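Local atomic coordinates of 3'-5' exonuclease crn-4 (Caenorhabditis elegans, PDB entry 3CM6), a protein that degrades RNA and DNA from the 3' end as a metal-dependent exonuclease and takes part in apoptotic DNA degradation. Residues 27-32 and 40-45; 65-70 and 87-92. All coordinates share one frame; numbering follows the deposited sequence.

Interaction 1: residues 27-32 and 40-45; sequences ETTSDA and EVIQFA. With ER3 (erbium (III) ion), chain F.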
ATOM      1  N   GLU B  27      -0.154 -15.685  -3.742  1.00 30.02           N
ATOM      2  CA  GLU B  27       0.299 -14.813  -2.671  1.00 30.81           C
ATOM      3  C   GLU B  27      -0.299 -13.436  -2.909  1.00 30.53           C
ATOM      4  O   GLU B  27      -0.528 -13.041  -4.073  1.00 30.00           O
ATOM      5  CB  GLU B  27       1.833 -14.757  -2.589  1.00 31.50           C
ATOM      6  CG  GLU B  27       2.531 -16.100  -2.248  1.00 33.45           C
ATOM      7  CD  GLU B  27       1.977 -16.825  -1.012  1.00 39.08           C
ATOM      8  OE1 GLU B  27       1.353 -16.185  -0.117  1.00 40.55           O
ATOM      9  OE2 GLU B  27       2.183 -18.069  -0.934  1.00 42.78           O
ATOM     10  N   THR B  28      -0.569 -12.711  -1.819  1.00 30.09           N
ATOM     11  CA  THR B  28      -1.264 -11.416  -1.933  1.00 29.54           C
ATOM     12  C   THR B  28      -0.555 -10.296  -1.191  1.00 29.75           C
ATOM     13  O   THR B  28       0.219 -10.534  -0.256  1.00 29.12           O
ATOM     14  CB  THR B  28      -2.738 -11.473  -1.391  1.00 29.50           C
ATOM     15  OG1 THR B  28      -2.728 -11.699   0.025  1.00 29.45           O
ATOM     16  CG2 THR B  28      -3.548 -12.570  -2.055  1.00 27.62           C
ATOM     17  N   THR B  29      -0.863  -9.067  -1.586  1.00 30.06           N
ATOM     18  CA  THR B  29      -0.560  -7.911  -0.762  1.00 30.20           C
ATOM     19  C   THR B  29      -1.254  -8.122   0.577  1.00 31.30           C
ATOM     20  O   THR B  29      -2.327  -8.739   0.634  1.00 31.05           O
ATOM     21  CB  THR B  29      -1.117  -6.627  -1.368  1.00 30.16           C
ATOM     22  OG1 THR B  29      -2.542  -6.740  -1.491  1.00 30.71           O
ATOM     23  CG2 THR B  29      -0.525  -6.368  -2.717  1.00 28.77           C
ATOM     24  N   SER B  30      -0.643  -7.612   1.649  1.00 32.12           N
ATOM     25  CA  SER B  30      -1.212  -7.725   2.977  1.00 32.91           C
ATOM     26  C   SER B  30      -0.629  -6.679   3.913  1.00 33.63           C
ATOM     27  O   SER B  30       0.387  -6.053   3.608  1.00 33.97           O
ATOM     28  CB  SER B  30      -0.945  -9.121   3.549  1.00 33.07           C
ATOM     29  OG  SER B  30       0.437  -9.284   3.841  1.00 33.71           O
ATOM     30  N   ASP B  31      -1.286  -6.495   5.052  1.00 34.32           N
ATOM     31  CA  ASP B  31      -0.768  -5.677   6.127  1.00 34.87           C
ATOM     32  C   ASP B  31      -1.189  -6.359   7.409  1.00 35.51           C
ATOM     33  O   ASP B  31      -2.323  -6.175   7.869  1.00 35.64           O
ATOM     34  CB  ASP B  31      -1.302  -4.243   6.058  1.00 34.56           C
ATOM     35  CG  ASP B  31      -0.723  -3.348   7.160  1.00 35.45           C
ATOM     36  OD1 ASP B  31      -1.295  -2.274   7.457  1.00 35.09           O
ATOM     37  OD2 ASP B  31       0.304  -3.725   7.754  1.00 37.01           O
ATOM     38  N   ALA B  32      -0.276  -7.158   7.963  1.00 36.06           N
ATOM     39  CA  ALA B  32      -0.571  -8.091   9.067  1.00 37.24           C
ATOM     40  C   ALA B  32      -1.632  -7.622  10.063  1.00 38.25           C
ATOM     41  O   ALA B  32      -2.608  -8.323  10.332  1.00 38.92           O
ATOM     42  CB  ALA B  32       0.713  -8.456   9.808  1.00 37.00           C
ATOM     43  N   GLU B  40      -4.567  -8.046  -3.138  1.00 29.53           N
ATOM     44  CA  GLU B  40      -4.346  -8.199  -4.551  1.00 29.23           C
ATOM     45  C   GLU B  40      -3.311  -9.285  -4.732  1.00 28.61           C
ATOM     46  O   GLU B  40      -2.342  -9.368  -3.962  1.00 28.21           O
ATOM     47  CB  GLU B  40      -3.857  -6.886  -5.160  1.00 29.49           C
ATOM     48  CG  GLU B  40      -4.944  -5.823  -5.270  1.00 29.56           C
ATOM     49  CD  GLU B  40      -4.386  -4.511  -5.737  1.00 32.15           C
ATOM     50  OE1 GLU B  40      -3.627  -3.890  -4.957  1.00 32.92           O
ATOM     51  OE2 GLU B  40      -4.680  -4.101  -6.887  1.00 33.49           O
ATOM     52  N   VAL B  41      -3.532 -10.116  -5.743  1.00 27.77           N
ATOM     53  CA  VAL B  41      -2.622 -11.195  -6.067  1.00 27.47           C
ATOM     54  C   VAL B  41      -1.265 -10.597  -6.436  1.00 27.35           C
ATOM     55  O   VAL B  41      -1.198  -9.650  -7.209  1.00 27.60           O
ATOM     56  CB  VAL B  41      -3.169 -12.081  -7.234  1.00 27.54           C
ATOM     57  CG1 VAL B  41      -2.150 -13.136  -7.631  1.00 26.66           C
ATOM     58  CG2 VAL B  41      -4.512 -12.752  -6.845  1.00 26.40           C
ATOM     59  N   ILE B  42      -0.198 -11.123  -5.847  1.00 26.96           N
ATOM     60  CA  ILE B  42       1.145 -10.749  -6.267  1.00 26.92           C
ATOM     61  C   ILE B  42       1.985 -11.937  -6.766  1.00 27.71           C
ATOM     62  O   ILE B  42       3.094 -11.751  -7.287  1.00 26.69           O
ATOM     63  CB  ILE B  42       1.901  -9.956  -5.192  1.00 27.13           C
ATOM     64  CG1 ILE B  42       1.988 -10.718  -3.869  1.00 26.20           C
ATOM     65  CG2 ILE B  42       1.278  -8.576  -5.019  1.00 26.93           C
ATOM     66  CD1 ILE B  42       2.779  -9.962  -2.803  1.00 26.09           C
ATOM     67  N   GLN B  43       1.442 -13.150  -6.594  1.00 28.24           N
ATOM     68  CA  GLN B  43       2.036 -14.345  -7.143  1.00 28.74           C
ATOM     69  C   GLN B  43       1.011 -15.435  -7.500  1.00 29.69           C
ATOM     70  O   GLN B  43       0.140 -15.813  -6.694  1.00 30.06           O
ATOM     71  CB  GLN B  43       3.145 -14.898  -6.250  1.00 28.55           C
ATOM     72  CG  GLN B  43       4.223 -15.559  -7.098  1.00 29.27           C
ATOM     73  CD  GLN B  43       5.283 -16.308  -6.310  1.00 31.72           C
ATOM     74  OE1 GLN B  43       5.393 -16.192  -5.074  1.00 31.09           O
ATOM     75  NE2 GLN B  43       6.088 -17.095  -7.036  1.00 31.67           N
ATOM     76  N   PHE B  44       1.168 -15.946  -8.714  1.00 29.42           N
ATOM     77  CA  PHE B  44       0.281 -16.890  -9.310  1.00 29.41           C
ATOM     78  C   PHE B  44       1.133 -18.122  -9.617  1.00 29.67           C
ATOM     79  O   PHE B  44       1.973 -18.077 -10.524  1.00 30.00           O
ATOM     80  CB  PHE B  44      -0.194 -16.266 -10.611  1.00 29.68           C
ATOM     81  CG  PHE B  44      -1.495 -16.788 -11.118  1.00 30.05           C
ATOM     82  CD1 PHE B  44      -2.302 -15.968 -11.895  1.00 30.45           C
ATOM     83  CD2 PHE B  44      -1.923 -18.082 -10.825  1.00 30.85           C
ATOM     84  CE1 PHE B  44      -3.518 -16.421 -12.376  1.00 31.99           C
ATOM     85  CE2 PHE B  44      -3.132 -18.552 -11.308  1.00 32.39           C
ATOM     86  CZ  PHE B  44      -3.934 -17.729 -12.083  1.00 31.92           C
ATOM     87  N   ALA B  45       0.931 -19.215  -8.877  1.00 29.59           N
ATOM     88  CA  ALA B  45       1.735 -20.440  -9.052  1.00 29.45           C
ATOM     89  C   ALA B  45       0.900 -21.714  -9.188  1.00 29.79           C
ATOM     90  O   ALA B  45      -0.020 -21.963  -8.394  1.00 29.42           O
ATOM     91  CB  ALA B  45       2.708 -20.593  -7.916  1.00 29.32           C
TER
HETATM   92 ER   ER3 F 300       0.397 -19.891   0.238  1.00 88.54          ER
HETATM   93  O   HOH W   1      -3.579  -4.600  -2.502  1.00 25.85           O
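Glu27 and Gln43 form an antiparallel hydrogen-bonded pair with CA atoms 4.8 Å apart, while Thr28 lies against Val41 as a non-hydrogen-bonded pair, so the register slips by one residue between them. The slip arises because Ile42 and Gln43 both face Glu27. Glu27 O takes both of their N-H groups from the same face of its carbonyl plane: Ile42 N gives a nearly straight bond (171° at the hydrogen), and Gln43 N, 3.2 Å from Glu27 O, stands farther out of the plane. Glu27 N returns a bond to Gln43 O, on a lone pair. Farther along, Thr29 N bonds to Glu40 O at 2.8 Å.

Beyond the strand end the pairing passes to a side chain. Thr29 OG1 sits between its own backbone N and carbonyl carbon (chi1 60°), from where it accepts Glu40 N at 2.9 Å and donates to a water that in turn donates to Glu40 OE1. The Glu40 carboxylate is held further by the backbone N atoms of Val69, Leu70 and Asn71. Thr29 CG2 meets Ile42 CG2 at 3.7 Å, the two side chains crossing at a slant. Glu27 and Gln43 run side by side, CB to CB 3.9 Å; Glu27 then bends at chi2 (-51°), which carries its carboxylate away from the Gln43 amide, itself bonded to Asn63.

The Glu27 side chain comes within about 3 Å of those of Asp25 and Asp194, its fellow metal ligands. A classic beta bulge thus lies at the end of the strand that supplies two of the acidic metal ligands, Asp25 and Glu27, in the RNase H-like exonuclease fold.

Interaction 2: residues 65-70 and 87-92; sequences YVKPVL and RSIDTA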
ATOM      1  N   TYR B  65       4.818 -13.511 -11.098  1.00 32.38           N
ATOM      2  CA  TYR B  65       4.556 -12.391 -10.237  1.00 31.77           C
ATOM      3  C   TYR B  65       3.457 -11.537 -10.851  1.00 31.49           C
ATOM      4  O   TYR B  65       3.294 -11.517 -12.070  1.00 31.33           O
ATOM      5  CB  TYR B  65       5.829 -11.584 -10.054  1.00 31.61           C
ATOM      6  CG  TYR B  65       6.827 -12.346  -9.249  1.00 31.55           C
ATOM      7  CD1 TYR B  65       6.546 -12.680  -7.928  1.00 30.85           C
ATOM      8  CD2 TYR B  65       8.038 -12.773  -9.808  1.00 29.39           C
ATOM      9  CE1 TYR B  65       7.435 -13.408  -7.179  1.00 30.97           C
ATOM     10  CE2 TYR B  65       8.947 -13.486  -9.055  1.00 27.61           C
ATOM     11  CZ  TYR B  65       8.633 -13.801  -7.749  1.00 30.61           C
ATOM     12  OH  TYR B  65       9.502 -14.516  -6.964  1.00 32.92           O
ATOM     13  N   VAL B  66       2.690 -10.858 -10.002  1.00 31.31           N
ATOM     14  CA  VAL B  66       1.625  -9.960 -10.464  1.00 31.57           C
ATOM     15  C   VAL B  66       1.824  -8.569  -9.846  1.00 31.99           C
ATOM     16  O   VAL B  66       2.126  -8.460  -8.654  1.00 31.84           O
ATOM     17  CB  VAL B  66       0.211 -10.528 -10.102  1.00 31.52           C
ATOM     18  CG1 VAL B  66      -0.885  -9.582 -10.549  1.00 30.32           C
ATOM     19  CG2 VAL B  66       0.005 -11.935 -10.713  1.00 30.77           C
ATOM     20  N   LYS B  67       1.665  -7.523 -10.653  1.00 32.15           N
ATOM     21  CA  LYS B  67       1.733  -6.145 -10.165  1.00 33.45           C
ATOM     22  C   LYS B  67       0.356  -5.629  -9.698  1.00 33.16           C
ATOM     23  O   LYS B  67      -0.575  -5.543 -10.502  1.00 33.50           O
ATOM     24  CB  LYS B  67       2.289  -5.234 -11.271  1.00 33.47           C
ATOM     25  CG  LYS B  67       2.584  -3.780 -10.839  1.00 35.08           C
ATOM     26  CD  LYS B  67       3.372  -3.014 -11.934  1.00 35.44           C
ATOM     27  CE  LYS B  67       2.420  -2.389 -12.954  1.00 40.12           C
ATOM     28  NZ  LYS B  67       2.956  -2.358 -14.348  1.00 42.06           N
ATOM     29  N   PRO B  68       0.220  -5.271  -8.408  1.00 33.18           N
ATOM     30  CA  PRO B  68      -1.047  -4.725  -7.896  1.00 33.18           C
ATOM     31  C   PRO B  68      -1.354  -3.359  -8.484  1.00 33.69           C
ATOM     32  O   PRO B  68      -0.451  -2.702  -9.023  1.00 33.89           O
ATOM     33  CB  PRO B  68      -0.790  -4.562  -6.399  1.00 32.75           C
ATOM     34  CG  PRO B  68       0.428  -5.349  -6.108  1.00 32.94           C
ATOM     35  CD  PRO B  68       1.241  -5.345  -7.351  1.00 33.22           C
ATOM     36  N   VAL B  69      -2.614  -2.931  -8.398  1.00 33.97           N
ATOM     37  CA  VAL B  69      -2.960  -1.585  -8.846  1.00 34.49           C
ATOM     38  C   VAL B  69      -3.411  -0.689  -7.682  1.00 34.58           C
ATOM     39  O   VAL B  69      -3.353   0.543  -7.794  1.00 35.63           O
ATOM     40  CB  VAL B  69      -3.988  -1.576 -10.029  1.00 34.70           C
ATOM     41  CG1 VAL B  69      -3.577  -2.594 -11.121  1.00 34.84           C
ATOM     42  CG2 VAL B  69      -5.401  -1.862  -9.555  1.00 35.13           C
ATOM     43  N   LEU B  70      -3.839  -1.297  -6.576  1.00 33.43           N
ATOM     44  CA  LEU B  70      -4.354  -0.537  -5.435  1.00 33.31           C
ATOM     45  C   LEU B  70      -3.265  -0.205  -4.416  1.00 32.80           C
ATOM     46  O   LEU B  70      -3.195   0.908  -3.903  1.00 32.75           O
ATOM     47  CB  LEU B  70      -5.496  -1.306  -4.747  1.00 33.22           C
ATOM     48  CG  LEU B  70      -6.962  -1.078  -5.168  1.00 34.12           C
ATOM     49  CD1 LEU B  70      -7.132  -0.608  -6.608  1.00 33.04           C
ATOM     50  CD2 LEU B  70      -7.802  -2.317  -4.899  1.00 33.58           C
ATOM     51  N   ARG B  87      11.254  -5.483  -6.232  1.00 34.67           N
ATOM     52  CA  ARG B  87      11.666  -5.512  -7.668  1.00 36.16           C
ATOM     53  C   ARG B  87      10.871  -6.481  -8.565  1.00 36.42           C
ATOM     54  O   ARG B  87      10.612  -6.184  -9.740  1.00 36.85           O
ATOM     55  CB  ARG B  87      13.166  -5.750  -7.846  1.00 36.00           C
ATOM     56  CG  ARG B  87      13.650  -7.104  -7.467  1.00 37.11           C
ATOM     57  CD  ARG B  87      15.168  -7.139  -7.409  1.00 40.53           C
ATOM     58  NE  ARG B  87      15.598  -7.996  -6.310  1.00 44.10           N
ATOM     59  CZ  ARG B  87      15.669  -9.324  -6.385  1.00 45.73           C
ATOM     60  NH1 ARG B  87      15.378  -9.949  -7.529  1.00 44.05           N
ATOM     61  NH2 ARG B  87      16.045 -10.024  -5.314  1.00 46.08           N
ATOM     62  N   SER B  88      10.476  -7.621  -8.003  1.00 36.57           N
ATOM     63  CA  SER B  88       9.777  -8.642  -8.766  1.00 36.77           C
ATOM     64  C   SER B  88       8.348  -8.243  -9.082  1.00 37.14           C
ATOM     65  O   SER B  88       7.794  -8.653 -10.107  1.00 37.25           O
ATOM     66  CB  SER B  88       9.838  -9.974  -8.040  1.00 36.52           C
ATOM     67  OG  SER B  88      11.194 -10.365  -7.906  1.00 36.70           O
ATOM     68  N   ILE B  89       7.750  -7.419  -8.230  1.00 37.55           N
ATOM     69  CA  ILE B  89       6.422  -6.920  -8.555  1.00 38.04           C
ATOM     70  C   ILE B  89       6.432  -5.669  -9.474  1.00 38.36           C
ATOM     71  O   ILE B  89       5.496  -5.470 -10.252  1.00 37.98           O
ATOM     72  CB  ILE B  89       5.489  -6.795  -7.303  1.00 38.10           C
ATOM     73  CG1 ILE B  89       5.502  -5.400  -6.734  1.00 38.48           C
ATOM     74  CG2 ILE B  89       5.803  -7.848  -6.238  1.00 37.70           C
ATOM     75  CD1 ILE B  89       4.428  -4.527  -7.317  1.00 41.48           C
ATOM     76  N   ASP B  90       7.492  -4.859  -9.413  1.00 39.13           N
ATOM     77  CA  ASP B  90       7.600  -3.663 -10.277  1.00 40.26           C
ATOM     78  C   ASP B  90       7.856  -4.032 -11.751  1.00 41.24           C
ATOM     79  O   ASP B  90       7.537  -3.258 -12.664  1.00 42.18           O
ATOM     80  CB  ASP B  90       8.678  -2.682  -9.784  1.00 40.21           C
ATOM     81  CG  ASP B  90       8.275  -1.911  -8.508  1.00 41.00           C
ATOM     82  OD1 ASP B  90       9.036  -1.005  -8.123  1.00 41.61           O
ATOM     83  OD2 ASP B  90       7.224  -2.182  -7.882  1.00 41.96           O
ATOM     84  N   THR B  91       8.412  -5.211 -12.001  1.00 41.56           N
ATOM     85  CA  THR B  91       8.566  -5.666 -13.383  1.00 41.91           C
ATOM     86  C   THR B  91       7.438  -6.597 -13.841  1.00 42.06           C
ATOM     87  O   THR B  91       7.388  -6.964 -15.005  1.00 42.41           O
ATOM     88  CB  THR B  91       9.937  -6.332 -13.610  1.00 42.06           C
ATOM     89  OG1 THR B  91      10.096  -7.414 -12.686  1.00 41.89           O
ATOM     90  CG2 THR B  91      11.080  -5.311 -13.390  1.00 41.43           C
ATOM     91  N   ALA B  92       6.532  -6.962 -12.928  1.00 42.05           N
ATOM     92  CA  ALA B  92       5.426  -7.892 -13.228  1.00 41.43           C
ATOM     93  C   ALA B  92       4.313  -7.228 -14.014  1.00 41.20           C
ATOM     94  O   ALA B  92       4.197  -5.998 -14.019  1.00 41.67           O
ATOM     95  CB  ALA B  92       4.872  -8.481 -11.954  1.00 41.24           C
TER
HETATM   96  O   HOH W   2       5.749  -3.373 -14.942  1.00 39.59           O
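The Tyr65 ring receives Ser88 CB over one face: the carbon stands 3.8 Å from the ring centroid and 13° off the normal, a CH-pi contact, with CD2 and CE2 as the nearest ring atoms. Tyr65 CG lies beside the backbone N, anti to the carbonyl carbon (chi1 -69°), which carries the ring over Ser88. At the root of the ring Tyr65 CB rests against Ser88 O, at 3.5 Å, and the methyl of Ala92 together, and that same methyl also lies against Tyr65 O. Gln43 of strand 41-50 and Ile84 of the loop before helix 86-90 also touch Tyr65.

Two residues on, Lys67 turns its aliphatic chain across the carbonyl groups of Ile89 and Ala92. Its CB is 3.4 Å from both Ile89 O and Ala92 O, and its chain crosses the Ile89 side chain at about a right angle. Bends at chi3 (87°) and chi4 turn the end of the chain, and NZ donates to a water at 3.0 Å. This water donates in turn to Asp90 O, at 2.9 Å, and to Ala92 O. One water therefore connects the ammonium group to two backbone carbonyls, and direct hydrogen bonding between the segments is absent. Ile89 CD1 completes the apolar part by packing against Pro68 CD, again nearly at right angles.

The outer side of 87-92 faces the dimer partner: Arg87 forms a salt bridge with Glu296 of the second subunit, and Asp90, also bonded to Gln86, reaches His300 of that subunit. Lys67 pairs through its backbone with Asp93, where strand 93-94 begins. The contact thus seats helix 86-90 and the residues after it on strand 55-67 as the chain enters the short parallel strand 93-94, outermost in the sheet of this chain.

Strands 41-50 and 55-67 are sheet neighbours, and through them interactions 1 and 2 join, with centres about 10 Å apart. Ile42 O to Val66 N, at 2.9 Å, probably forms a sheet hydrogen bond directly beside the bulge, and Glu40 OE2 to Val69 N, at 2.8 Å, probably ties the start of one strand to the loop after the other. Their relation to the metal site differs: interaction 1 contains the ligand Glu27, whereas the Tyr65 side chain of interaction 2 lies about 7 Å from that of Glu27 and about 12 Å from the erbium ion. Interaction 2 sits farther out, where strand 55-67 meets helix 86-90, and both contacts also reach the second subunit.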